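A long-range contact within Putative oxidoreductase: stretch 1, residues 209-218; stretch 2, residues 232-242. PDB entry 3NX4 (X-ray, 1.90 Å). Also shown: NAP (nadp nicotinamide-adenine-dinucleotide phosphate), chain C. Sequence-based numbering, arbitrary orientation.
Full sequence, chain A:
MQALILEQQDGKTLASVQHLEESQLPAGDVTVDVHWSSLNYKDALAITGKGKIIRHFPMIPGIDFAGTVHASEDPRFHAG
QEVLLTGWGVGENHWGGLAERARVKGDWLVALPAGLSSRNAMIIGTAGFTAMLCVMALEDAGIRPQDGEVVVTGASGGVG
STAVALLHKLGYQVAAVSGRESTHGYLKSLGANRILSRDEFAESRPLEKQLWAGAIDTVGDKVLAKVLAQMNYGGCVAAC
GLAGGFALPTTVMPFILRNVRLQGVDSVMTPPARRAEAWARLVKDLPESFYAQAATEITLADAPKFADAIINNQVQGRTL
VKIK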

ATOM      1  N   LYS A 209     -14.496   9.432  -8.462  1.00 37.07           N
ATOM      2  CA  LYS A 209     -15.589   8.605  -7.968  1.00 42.97           C
ATOM      3  C   LYS A 209     -15.065   7.207  -7.658  1.00 31.67           C
ATOM      4  O   LYS A 209     -14.173   6.705  -8.343  1.00 30.20           O
ATOM      5  CB  LYS A 209     -16.751   8.526  -8.963  1.00 53.96           C
ATOM      6  CG  LYS A 209     -17.896   7.657  -8.451  1.00 63.99           C
ATOM      7  CD  LYS A 209     -19.212   7.937  -9.158  1.00 66.89           C
ATOM      8  CE  LYS A 209     -19.255   7.334 -10.548  1.00 57.95           C
ATOM      9  NZ  LYS A 209     -20.634   7.422 -11.100  1.00 60.09           N
ATOM     10  N   GLN A 210     -15.602   6.603  -6.605  1.00 30.54           N
ATOM     11  CA  GLN A 210     -15.174   5.277  -6.178  1.00 29.65           C
ATOM     12  C   GLN A 210     -15.723   4.226  -7.108  1.00 30.80           C
ATOM     13  O   GLN A 210     -16.938   4.073  -7.202  1.00 26.18           O
ATOM     14  CB  GLN A 210     -15.662   5.001  -4.752  1.00 28.94           C
ATOM     15  CG  GLN A 210     -15.019   5.908  -3.716  1.00 28.98           C
ATOM     16  CD  GLN A 210     -15.580   5.697  -2.314  1.00 40.54           C
ATOM     17  OE1 GLN A 210     -15.532   4.598  -1.764  1.00 34.80           O
ATOM     18  NE2 GLN A 210     -16.136   6.750  -1.747  1.00 44.66           N
ATOM     19  N   LEU A 211     -14.824   3.500  -7.777  1.00 23.34           N
ATOM     20  CA  LEU A 211     -15.210   2.482  -8.760  1.00 26.42           C
ATOM     21  C   LEU A 211     -14.805   1.041  -8.420  1.00 28.23           C
ATOM     22  O   LEU A 211     -15.553   0.105  -8.726  1.00 29.11           O
ATOM     23  CB  LEU A 211     -14.631   2.809 -10.148  1.00 27.63           C
ATOM     24  CG  LEU A 211     -14.894   4.216 -10.701  1.00 26.13           C
ATOM     25  CD1 LEU A 211     -14.166   4.405 -12.034  1.00 25.85           C
ATOM     26  CD2 LEU A 211     -16.391   4.466 -10.836  1.00 28.59           C
ATOM     27  N   TRP A 212     -13.621   0.857  -7.835  1.00 25.56           N
ATOM     28  CA  TRP A 212     -12.994  -0.467  -7.778  1.00 25.63           C
ATOM     29  C   TRP A 212     -12.793  -1.001  -6.355  1.00 25.61           C
ATOM     30  O   TRP A 212     -12.289  -0.290  -5.504  1.00 23.46           O
ATOM     31  CB  TRP A 212     -11.613  -0.437  -8.450  1.00 24.05           C
ATOM     32  CG  TRP A 212     -11.541   0.386  -9.691  1.00 26.53           C
ATOM     33  CD1 TRP A 212     -10.782   1.502  -9.893  1.00 23.65           C
ATOM     34  CD2 TRP A 212     -12.254   0.153 -10.917  1.00 24.11           C
ATOM     35  NE1 TRP A 212     -10.987   1.993 -11.173  1.00 25.47           N
ATOM     36  CE2 TRP A 212     -11.883   1.178 -11.820  1.00 26.72           C
ATOM     37  CE3 TRP A 212     -13.187  -0.805 -11.328  1.00 24.58           C
ATOM     38  CZ2 TRP A 212     -12.410   1.264 -13.112  1.00 26.92           C
ATOM     39  CZ3 TRP A 212     -13.701  -0.722 -12.633  1.00 25.94           C
ATOM     40  CH2 TRP A 212     -13.311   0.309 -13.498  1.00 27.68           C
ATOM     41  N   ALA A 213     -13.146  -2.266  -6.125  1.00 22.63           N
ATOM     42  CA  ALA A 213     -12.835  -2.924  -4.850  1.00 24.73           C
ATOM     43  C   ALA A 213     -11.359  -3.330  -4.819  1.00 23.20           C
ATOM     44  O   ALA A 213     -10.708  -3.295  -3.774  1.00 22.84           O
ATOM     45  CB  ALA A 213     -13.724  -4.151  -4.644  1.00 23.96           C
ATOM     46  N   GLY A 214     -10.833  -3.716  -5.972  1.00 24.80           N
ATOM     47  CA  GLY A 214      -9.449  -4.149  -6.081  1.00 24.11           C
ATOM     48  C   GLY A 214      -8.874  -3.766  -7.436  1.00 23.42           C
ATOM     49  O   GLY A 214      -9.602  -3.386  -8.365  1.00 20.84           O
ATOM     50  N   ALA A 215      -7.560  -3.860  -7.560  1.00 20.20           N
ATOM     51  CA  ALA A 215      -6.930  -3.583  -8.836  1.00 19.73           C
ATOM     52  C   ALA A 215      -5.610  -4.316  -8.946  1.00 25.93           C
ATOM     53  O   ALA A 215      -4.906  -4.512  -7.966  1.00 23.55           O
ATOM     54  CB  ALA A 215      -6.731  -2.072  -9.049  1.00 19.59           C
ATOM     55  N   ILE A 216      -5.286  -4.722 -10.163  1.00 22.95           N
ATOM     56  CA  ILE A 216      -3.992  -5.316 -10.443  1.00 25.44           C
ATOM     57  C   ILE A 216      -3.383  -4.414 -11.505  1.00 26.19           C
ATOM     58  O   ILE A 216      -3.917  -4.312 -12.616  1.00 24.84           O
ATOM     59  CB  ILE A 216      -4.150  -6.770 -10.949  1.00 24.17           C
ATOM     60  CG1 ILE A 216      -4.790  -7.636  -9.850  1.00 25.80           C
ATOM     61  CG2 ILE A 216      -2.797  -7.336 -11.401  1.00 25.02           C
ATOM     62  CD1 ILE A 216      -4.835  -9.152 -10.162  1.00 20.46           C
ATOM     63  N   ASP A 217      -2.302  -3.725 -11.151  1.00 25.39           N
ATOM     64  CA  ASP A 217      -1.704  -2.747 -12.051  1.00 26.52           C
ATOM     65  C   ASP A 217      -0.351  -3.172 -12.589  1.00 31.91           C
ATOM     66  O   ASP A 217       0.546  -3.543 -11.823  1.00 29.50           O
ATOM     67  CB  ASP A 217      -1.540  -1.387 -11.376  1.00 25.04           C
ATOM     68  CG  ASP A 217      -0.863  -0.374 -12.296  1.00 32.64           C
ATOM     69  OD1 ASP A 217      -1.477   0.021 -13.325  1.00 36.05           O
ATOM     70  OD2 ASP A 217       0.292   0.005 -12.008  1.00 35.18           O
ATOM     71  N   THR A 218      -0.219  -3.123 -13.908  1.00 29.40           N
ATOM     72  CA  THR A 218       1.004  -3.475 -14.600  1.00 30.22           C
ATOM     73  C   THR A 218       1.604  -2.281 -15.344  1.00 26.77           C
ATOM     74  O   THR A 218       2.625  -2.407 -15.983  1.00 35.79           O
ATOM     75  CB  THR A 218       0.730  -4.565 -15.639  1.00 32.07           C
ATOM     76  OG1 THR A 218      -0.017  -4.007 -16.717  1.00 34.59           O
ATOM     77  CG2 THR A 218      -0.053  -5.713 -15.029  1.00 27.43           C
ATOM     78  N   ASN A 232     -12.456   2.158  -4.188  1.00 24.65           N
ATOM     79  CA  ASN A 232     -13.437   2.173  -3.115  1.00 23.06           C
ATOM     80  C   ASN A 232     -12.727   2.377  -1.774  1.00 24.13           C
ATOM     81  O   ASN A 232     -11.564   2.017  -1.612  1.00 22.76           O
ATOM     82  CB  ASN A 232     -14.179   0.836  -3.035  1.00 25.57           C
ATOM     83  CG  ASN A 232     -15.126   0.598  -4.198  1.00 29.70           C
ATOM     84  OD1 ASN A 232     -15.431   1.501  -4.980  1.00 27.68           O
ATOM     85  ND2 ASN A 232     -15.623  -0.625  -4.292  1.00 28.62           N
ATOM     86  N   TYR A 233     -13.435   2.936  -0.806  1.00 24.69           N
ATOM     87  CA  TYR A 233     -12.930   2.953   0.560  1.00 23.94           C
ATOM     88  C   TYR A 233     -12.484   1.545   1.003  1.00 27.25           C
ATOM     89  O   TYR A 233     -13.236   0.574   0.859  1.00 24.31           O
ATOM     90  CB  TYR A 233     -14.014   3.493   1.485  1.00 23.64           C
ATOM     91  CG  TYR A 233     -13.515   3.744   2.875  1.00 24.28           C
ATOM     92  CD1 TYR A 233     -13.422   2.701   3.796  1.00 25.72           C
ATOM     93  CD2 TYR A 233     -13.136   5.020   3.273  1.00 28.52           C
ATOM     94  CE1 TYR A 233     -12.955   2.927   5.084  1.00 24.54           C
ATOM     95  CE2 TYR A 233     -12.677   5.259   4.569  1.00 29.03           C
ATOM     96  CZ  TYR A 233     -12.591   4.205   5.464  1.00 27.40           C
ATOM     97  OH  TYR A 233     -12.133   4.431   6.746  1.00 28.91           O
ATOM     98  N   GLY A 234     -11.262   1.429   1.530  1.00 22.96           N
ATOM     99  CA  GLY A 234     -10.722   0.136   1.946  1.00 22.79           C
ATOM    100  C   GLY A 234     -10.272  -0.775   0.798  1.00 25.83           C
ATOM    101  O   GLY A 234      -9.933  -1.939   1.005  1.00 27.21           O
ATOM    102  N   GLY A 235     -10.260  -0.244  -0.419  1.00 23.70           N
ATOM    103  CA  GLY A 235      -9.831  -1.015  -1.583  1.00 22.26           C
ATOM    104  C   GLY A 235      -8.339  -1.324  -1.570  1.00 24.40           C
ATOM    105  O   GLY A 235      -7.581  -0.705  -0.824  1.00 27.64           O
ATOM    106  N   CYS A 236      -7.919  -2.290  -2.390  1.00 21.01           N
ATOM    107  CA  CYS A 236      -6.505  -2.655  -2.494  1.00 20.29           C
ATOM    108  C   CYS A 236      -6.021  -2.686  -3.942  1.00 23.66           C
ATOM    109  O   CYS A 236      -6.649  -3.290  -4.811  1.00 22.72           O
ATOM    110  CB  CYS A 236      -6.264  -4.032  -1.863  1.00 21.37           C
ATOM    111  SG  CYS A 236      -4.517  -4.631  -1.997  1.00 26.74           S
ATOM    112  N   VAL A 237      -4.887  -2.048  -4.194  1.00 25.95           N
ATOM    113  CA  VAL A 237      -4.234  -2.164  -5.483  1.00 19.58           C
ATOM    114  C   VAL A 237      -2.979  -3.017  -5.346  1.00 26.12           C
ATOM    115  O   VAL A 237      -2.101  -2.699  -4.546  1.00 27.70           O
ATOM    116  CB  VAL A 237      -3.782  -0.792  -6.015  1.00 23.56           C
ATOM    117  CG1 VAL A 237      -3.101  -0.977  -7.389  1.00 23.14           C
ATOM    118  CG2 VAL A 237      -4.958   0.162  -6.113  1.00 27.00           C
ATOM    119  N   ALA A 238      -2.893  -4.096  -6.124  1.00 26.64           N
ATOM    120  CA  ALA A 238      -1.659  -4.864  -6.240  1.00 26.40           C
ATOM    121  C   ALA A 238      -0.888  -4.334  -7.454  1.00 30.16           C
ATOM    122  O   ALA A 238      -1.361  -4.405  -8.578  1.00 26.65           O
ATOM    123  CB  ALA A 238      -1.960  -6.374  -6.388  1.00 21.05           C
ATOM    124  N   ALA A 239       0.288  -3.768  -7.214  1.00 25.98           N
ATOM    125  CA  ALA A 239       1.059  -3.134  -8.275  1.00 26.89           C
ATOM    126  C   ALA A 239       2.314  -3.942  -8.560  1.00 26.87           C
ATOM    127  O   ALA A 239       3.081  -4.253  -7.638  1.00 29.12           O
ATOM    128  CB  ALA A 239       1.434  -1.707  -7.864  1.00 23.27           C
ATOM    129  N   CYS A 240       2.548  -4.262  -9.830  1.00 29.41           N
ATOM    130  CA  CYS A 240       3.712  -5.069 -10.180  1.00 30.61           C
ATOM    131  C   CYS A 240       4.491  -4.540 -11.383  1.00 30.56           C
ATOM    132  O   CYS A 240       5.535  -5.094 -11.733  1.00 33.46           O
ATOM    133  CB  CYS A 240       3.286  -6.516 -10.448  1.00 29.45           C
ATOM    134  SG  CYS A 240       2.323  -6.673 -12.001  1.00 33.86           S
ATOM    135  N   GLY A 241       4.008  -3.472 -12.013  1.00 28.33           N
ATOM    136  CA  GLY A 241       4.580  -3.071 -13.287  1.00 30.30           C
ATOM    137  C   GLY A 241       4.966  -1.615 -13.494  1.00 31.17           C
ATOM    138  O   GLY A 241       4.794  -0.757 -12.612  1.00 26.26           O
ATOM    139  N   LEU A 242       5.507  -1.348 -14.680  1.00 28.14           N
ATOM    140  CA  LEU A 242       5.928  -0.007 -15.066  1.00 30.27           C
ATOM    141  C   LEU A 242       5.841   0.181 -16.578  1.00 36.02           C
ATOM    142  O   LEU A 242       6.553   1.007 -17.145  1.00 37.90           O
ATOM    143  CB  LEU A 242       7.363   0.259 -14.606  1.00 40.39           C
ATOM    144  CG  LEU A 242       8.400  -0.860 -14.778  1.00 35.59           C
ATOM    145  CD1 LEU A 242       8.554  -1.291 -16.223  1.00 36.88           C
ATOM    146  CD2 LEU A 242       9.739  -0.413 -14.224  1.00 40.68           C
TER
HETATM  147  PA  NAP C 330       3.408  -6.975 -21.361  1.00 31.99           P
HETATM  148  O1A NAP C 330       2.981  -8.306 -21.824  1.00 26.49           O
HETATM  149  O2A NAP C 330       4.198  -6.149 -22.288  1.00 27.01           O
HETATM  150  O5B NAP C 330       2.152  -6.157 -20.808  1.00 29.04           O
HETATM  151  C5B NAP C 330       2.275  -4.776 -20.610  1.00 27.15           C
HETATM  152  C4B NAP C 330       0.950  -4.186 -21.069  1.00 28.79           C
HETATM  153  O4B NAP C 330       0.909  -2.834 -20.703  1.00 28.76           O
HETATM  154  C3B NAP C 330       0.784  -4.234 -22.590  1.00 34.01           C
HETATM  155  O3B NAP C 330       0.101  -5.409 -22.982  1.00 30.15           O
HETATM  156  C2B NAP C 330      -0.057  -3.004 -22.875  1.00 29.24           C
HETATM  157  O2B NAP C 330      -1.406  -3.382 -22.737  1.00 29.76           O
HETATM  158  C1B NAP C 330       0.277  -2.072 -21.723  1.00 33.31           C
HETATM  159  N9A NAP C 330       1.216  -1.015 -22.125  1.00 30.79           N
HETATM  160  C8A NAP C 330       2.372  -1.156 -22.853  1.00 39.82           C
HETATM  161  N7A NAP C 330       2.944   0.068 -22.969  1.00 40.75           N
HETATM  162  C5A NAP C 330       2.183   0.970 -22.317  1.00 37.44           C
HETATM  163  C6A NAP C 330       2.299   2.341 -22.125  1.00 42.47           C
HETATM  164  N6A NAP C 330       3.321   3.019 -22.632  1.00 52.13           N
HETATM  165  N1A NAP C 330       1.341   2.999 -21.396  1.00 41.38           N
HETATM  166  C2A NAP C 330       0.271   2.309 -20.866  1.00 40.75           C
HETATM  167  N3A NAP C 330       0.153   0.949 -21.064  1.00 36.41           N
HETATM  168  C4A NAP C 330       1.094   0.297 -21.780  1.00 32.99           C
HETATM  169  O3  NAP C 330       4.303  -7.138 -20.024  1.00 29.03           O
HETATM  170  PN  NAP C 330       4.210  -8.236 -18.861  1.00 30.80           P
HETATM  171  O1N NAP C 330       5.223  -9.295 -19.070  1.00 30.99           O
HETATM  172  O2N NAP C 330       2.782  -8.609 -18.741  1.00 25.55           O
HETATM  173  O5D NAP C 330       4.651  -7.305 -17.622  1.00 33.41           O
HETATM  174  C5D NAP C 330       3.830  -6.214 -17.274  1.00 38.30           C
HETATM  175  C4D NAP C 330       4.595  -5.274 -16.356  1.00 37.89           C
HETATM  176  O4D NAP C 330       4.851  -5.950 -15.149  1.00 37.65           O
HETATM  177  C3D NAP C 330       5.950  -4.899 -16.934  1.00 41.24           C
HETATM  178  O3D NAP C 330       6.241  -3.562 -16.589  1.00 37.40           O
HETATM  179  C2D NAP C 330       6.917  -5.825 -16.235  1.00 47.46           C
HETATM  180  O2D NAP C 330       8.189  -5.238 -16.099  1.00 48.88           O
HETATM  181  C1D NAP C 330       6.238  -5.967 -14.888  1.00 42.09           C
HETATM  182  N1N NAP C 330       6.574  -7.203 -14.170  1.00 43.08           N
HETATM  183  C2N NAP C 330       7.189  -7.090 -12.957  1.00 45.31           C
HETATM  184  C3N NAP C 330       7.517  -8.216 -12.207  1.00 45.23           C
HETATM  185  C7N NAP C 330       7.689  -8.022 -10.725  1.00 43.84           C
HETATM  186  O7N NAP C 330       8.599  -8.818 -10.012  1.00 45.43           O
HETATM  187  N7N NAP C 330       6.965  -7.085 -10.124  1.00 30.44           N
HETATM  188  C4N NAP C 330       7.204  -9.477 -12.713  1.00 43.24           C
HETATM  189  C5N NAP C 330       6.568  -9.582 -13.958  1.00 42.25           C
HETATM  190  C6N NAP C 330       6.247  -8.430 -14.674  1.00 36.80           C
HETATM  191  P2B NAP C 330      -2.552  -2.721 -23.675  1.00 31.82           P
HETATM  192  O1X NAP C 330      -3.782  -3.574 -23.528  1.00 27.70           O
HETATM  193  O2X NAP C 330      -2.842  -1.316 -23.204  1.00 31.54           O
HETATM  194  O3X NAP C 330      -2.051  -2.723 -25.094  1.00 36.30           O
HETATM  195  O   HOH W   1     -18.107   1.524  -5.677  1.00 46.72           O
HETATM  196  O   HOH W   2     -16.687  -1.899  -7.344  1.00 35.12           O
HETATM  197  O   HOH W   3       2.486  -0.978 -11.247  1.00 38.45           O

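Parallel β-strands bond through their backbones, leaving side chains to adapt to the space that remains, and this pair from a putative oxidoreductase illustrates the principle. Strands 214-217 and 235-239 run parallel, their axes 13° apart. Hydrogen bonds alternate along the edge: Ala215 N donates to Cys236 O (3.0 Å), Ala238 N to Ala215 O (2.8 Å), and Asp217 N to Ala238 O (2.8 Å). Each residue of stretch 1 that bonds this way therefore reaches to both sides of its paired residue, as Ala215 does around Val237.

Side chains alternate between faces. Ala215, Val237, Asp217 and Ala239 share one. There the t rotamer of Val237 sets both methyls against Ala215, CG1 and CG2 each 4.1 Å from Ala215 CB, and CG1 also reaches to 4.3 Å from Asp217 CB. Asp217 is also t at chi1; its OD2 accepts from a water, 2.5 Å away, that in turn accepts from Gly241 N at 3.0 Å. On the other face Ile216 (m, t) lies with Cys236 and Ala238.

Ahead of the strands, polar side chains take over. Gln210, with chi1 m and chi2 t, extends its amide so that OE1 accepts from Tyr233 N at 2.8 Å. Asn232 N donates to Trp212 O (2.8 Å), while its m side chain lies along stretch 1; a water donates to both Asn232 OD1 (2.8 Å) and Gln210 O (3.2 Å). Asn232 also opens a type II turn, closed by Gly235 N to Asn232 O (2.9 Å), in which Gly234 adopts the positive phi that glycine favours.

Past the strands, Cys240 N donates to Asp217 O (2.9 Å). Thr218 and Cys240, both p, bring CG2 and SG within 4.0 Å. Gly241 packs closely, its CA 3.4 Å from Thr218 O; a CB would clash with that oxygen. Leu242 N then donates to NADP O3D (3.0 Å).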